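Competence/damage-inducible protein CinA (Agrobacterium tumefaciens, PDB 2A9S) is of unknown function but belongs to the competence/damage-inducible CinA family, whose C-terminal domain in related proteins acts as a nicotinamide mononucleotide deamidase. Local coordinates at residues Gly8-Leu13 against Thr154-Leu159. Numbering follows the deposited sequence.
Sequences GDIEEL and TVRTAL
Arg156 grips the carboxylate of Asp9 side-on, with NE and NH2 each taking one oxygen. The bond from Arg156 NE to Asp9 OD2 is short, 2.6 Å, with OD2 tilted somewhat out of the guanidinium plane; that from Arg156 NH2 to Asp9 OD1 measures 2.9 Å and is nearly straight. Both oxygens receive the N-H on their syn lone pairs, and the two flat groups lie 20° from coplanar, so this bidentate salt bridge fixes the rotation of the carboxylate. Arg156 reaches it by running extended through chi2, then bending at chi3 (-63°), which swings NE round to Asp9.

Beside the ion pair the contact is apolar. Ile10 CD1 lies over one face of the guanidinium, while CG1 of Ile10 packs 4.0 Å from Arg156 CB. On its other branch, Ile10 CG2, anti to the backbone N, meets Val155 CG1 at 3.7 Å and also touches Leu159 CD1. One turn further on, Leu13 rests its CD1 on the aliphatic part of Arg156, 3.9 Å from CG, and its CB faces Leu159 CB at 3.9 Å. Helix 38-43 backs helix 147-167 here, through Leu38 and Ala42 against Val155 and Leu43 against Leu159.

The axes of the two segments run nearly parallel, 27° apart and 9.6 Å at closest approach. Asp9, Ile10 and Leu13 meet Val155, Arg156 and Leu159, an i, i+1, i+4 pattern on each helix, joining the N-terminal helix to the C-terminal helix 147-167 on one side of the mixed sheet in the alpha/beta fold of the CinA C-terminal domain.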
ATOM      1  N   GLY A   8       1.131  -5.661 -18.736  1.00 19.98           N
ATOM      2  CA  GLY A   8      -0.128  -5.435 -19.433  1.00 20.11           C
ATOM      3  C   GLY A   8      -1.324  -6.237 -18.948  1.00 20.76           C
ATOM      4  O   GLY A   8      -2.438  -5.686 -18.828  1.00 20.37           O
ATOM      5  N   ASP A   9      -1.104  -7.524 -18.666  1.00 20.29           N
ATOM      6  CA  ASP A   9      -2.192  -8.349 -18.218  1.00 20.73           C
ATOM      7  C   ASP A   9      -2.672  -7.966 -16.796  1.00 19.54           C
ATOM      8  O   ASP A   9      -3.878  -8.021 -16.537  1.00 19.12           O
ATOM      9  CB  ASP A   9      -1.896  -9.843 -18.393  1.00 21.69           C
ATOM     10  CG  ASP A   9      -1.020 -10.412 -17.294  1.00 25.13           C
ATOM     11  OD1 ASP A   9       0.116  -9.910 -17.071  1.00 27.16           O
ATOM     12  OD2 ASP A   9      -1.476 -11.389 -16.667  1.00 29.89           O
ATOM     13  N   ILE A  10      -1.739  -7.563 -15.912  1.00 17.61           N
ATOM     14  CA  ILE A  10      -2.085  -7.069 -14.567  1.00 16.52           C
ATOM     15  C   ILE A  10      -2.889  -5.775 -14.655  1.00 15.50           C
ATOM     16  O   ILE A  10      -3.956  -5.654 -14.015  1.00 13.88           O
ATOM     17  CB  ILE A  10      -0.850  -6.892 -13.672  1.00 16.04           C
ATOM     18  CG1 ILE A  10      -0.247  -8.286 -13.326  1.00 17.49           C
ATOM     19  CG2 ILE A  10      -1.183  -6.044 -12.422  1.00 17.85           C
ATOM     20  CD1 ILE A  10       1.081  -8.205 -12.529  1.00 18.02           C
ATOM     21  N   GLU A  11      -2.407  -4.830 -15.471  1.00 15.00           N
ATOM     22  CA  GLU A  11      -3.176  -3.629 -15.761  1.00 17.47           C
ATOM     23  C   GLU A  11      -4.583  -3.933 -16.343  1.00 16.92           C
ATOM     24  O   GLU A  11      -5.586  -3.315 -15.906  1.00 15.68           O
ATOM     25  CB  GLU A  11      -2.409  -2.728 -16.691  1.00 18.54           C
ATOM     26  CG  GLU A  11      -3.026  -1.392 -16.809  1.00 23.46           C
ATOM     27  CD  GLU A  11      -2.418  -0.606 -17.930  1.00 31.24           C
ATOM     28  OE1 GLU A  11      -1.192  -0.768 -18.163  1.00 33.33           O
ATOM     29  OE2 GLU A  11      -3.169   0.171 -18.569  1.00 34.35           O
ATOM     30  N   GLU A  12      -4.660  -4.891 -17.280  1.00 18.02           N
ATOM     31  CA  GLU A  12      -5.961  -5.377 -17.821  1.00 17.92           C
ATOM     32  C   GLU A  12      -6.879  -5.860 -16.694  1.00 16.09           C
ATOM     33  O   GLU A  12      -8.086  -5.516 -16.651  1.00 15.10           O
ATOM     34  CB  GLU A  12      -5.748  -6.514 -18.859  1.00 18.78           C
ATOM     35  CG  GLU A  12      -7.005  -6.925 -19.667  1.00 20.94           C
ATOM     36  CD  GLU A  12      -6.838  -8.116 -20.688  1.00 22.80           C
ATOM     37  OE1 GLU A  12      -5.989  -9.061 -20.504  1.00 28.79           O
ATOM     38  OE2 GLU A  12      -7.623  -8.126 -21.685  1.00 27.29           O
ATOM     39  N   LEU A  13      -6.323  -6.655 -15.772  1.00 13.93           N
ATOM     40  CA  LEU A  13      -7.137  -7.199 -14.675  1.00 12.95           C
ATOM     41  C   LEU A  13      -7.641  -6.068 -13.752  1.00 12.85           C
ATOM     42  O   LEU A  13      -8.824  -6.050 -13.382  1.00 11.05           O
ATOM     43  CB  LEU A  13      -6.383  -8.280 -13.878  1.00 12.85           C
ATOM     44  CG  LEU A  13      -6.101  -9.644 -14.550  1.00 13.06           C
ATOM     45  CD1 LEU A  13      -4.973 -10.327 -13.753  1.00 12.33           C
ATOM     46  CD2 LEU A  13      -7.341 -10.521 -14.610  1.00 14.94           C
ATOM     47  N   THR A 154       1.964 -12.547  -7.484  1.00  9.57           N
ATOM     48  CA  THR A 154       0.966 -12.427  -6.413  1.00  9.30           C
ATOM     49  C   THR A 154      -0.117 -11.384  -6.739  1.00  9.06           C
ATOM     50  O   THR A 154      -1.328 -11.635  -6.527  1.00  8.61           O
ATOM     51  CB  THR A 154       1.643 -12.134  -5.037  1.00  9.50           C
ATOM     52  OG1 THR A 154       2.520 -13.221  -4.710  1.00 11.12           O
ATOM     53  CG2 THR A 154       0.589 -11.992  -3.892  1.00  9.56           C
ATOM     54  N   VAL A 155       0.307 -10.231  -7.250  1.00  9.37           N
ATOM     55  CA  VAL A 155      -0.642  -9.175  -7.662  1.00 10.09           C
ATOM     56  C   VAL A 155      -1.628  -9.750  -8.674  1.00  9.84           C
ATOM     57  O   VAL A 155      -2.852  -9.615  -8.503  1.00  8.41           O
ATOM     58  CB  VAL A 155       0.069  -7.888  -8.220  1.00  9.66           C
ATOM     59  CG1 VAL A 155      -0.963  -6.947  -8.844  1.00  9.61           C
ATOM     60  CG2 VAL A 155       0.907  -7.147  -7.112  1.00  9.56           C
ATOM     61  N   ARG A 156      -1.098 -10.432  -9.700  1.00 10.86           N
ATOM     62  CA  ARG A 156      -1.951 -11.067 -10.701  1.00 11.46           C
ATOM     63  C   ARG A 156      -3.013 -11.992 -10.053  1.00 12.18           C
ATOM     64  O   ARG A 156      -4.238 -11.851 -10.268  1.00 11.54           O
ATOM     65  CB  ARG A 156      -1.098 -11.848 -11.703  1.00 12.95           C
ATOM     66  CG  ARG A 156      -1.998 -12.567 -12.761  1.00 14.03           C
ATOM     67  CD  ARG A 156      -1.176 -13.329 -13.781  1.00 17.39           C
ATOM     68  NE  ARG A 156      -0.334 -12.427 -14.549  1.00 22.15           N
ATOM     69  CZ  ARG A 156       0.991 -12.372 -14.437  1.00 26.83           C
ATOM     70  NH1 ARG A 156       1.616 -13.217 -13.614  1.00 25.95           N
ATOM     71  NH2 ARG A 156       1.696 -11.494 -15.161  1.00 26.98           N
ATOM     72  N   THR A 157      -2.563 -12.941  -9.245  1.00 11.49           N
ATOM     73  CA  THR A 157      -3.505 -13.891  -8.642  1.00 12.33           C
ATOM     74  C   THR A 157      -4.532 -13.173  -7.754  1.00 12.15           C
ATOM     75  O   THR A 157      -5.707 -13.537  -7.768  1.00 11.87           O
ATOM     76  CB  THR A 157      -2.756 -14.970  -7.841  1.00 11.69           C
ATOM     77  OG1 THR A 157      -1.749 -15.572  -8.680  1.00 13.03           O
ATOM     78  CG2 THR A 157      -3.735 -16.036  -7.307  1.00 11.79           C
ATOM     79  N   ALA A 158      -4.078 -12.178  -6.982  1.00 11.04           N
ATOM     80  CA  ALA A 158      -4.945 -11.376  -6.105  1.00 10.97           C
ATOM     81  C   ALA A 158      -6.090 -10.742  -6.917  1.00 11.22           C
ATOM     82  O   ALA A 158      -7.279 -10.799  -6.522  1.00 11.19           O
ATOM     83  CB  ALA A 158      -4.111 -10.305  -5.429  1.00 11.75           C
ATOM     84  N   LEU A 159      -5.733 -10.174  -8.068  1.00 11.48           N
ATOM     85  CA  LEU A 159      -6.726  -9.516  -8.933  1.00 11.51           C
ATOM     86  C   LEU A 159      -7.691 -10.528  -9.553  1.00 12.35           C
ATOM     87  O   LEU A 159      -8.905 -10.284  -9.575  1.00 12.86           O
ATOM     88  CB  LEU A 159      -6.033  -8.642  -9.992  1.00 11.32           C
ATOM     89  CG  LEU A 159      -5.152  -7.500  -9.404  1.00 10.39           C
ATOM     90  CD1 LEU A 159      -4.607  -6.675 -10.553  1.00 11.15           C
ATOM     91  CD2 LEU A 159      -5.880  -6.589  -8.375  1.00 11.03           C
TER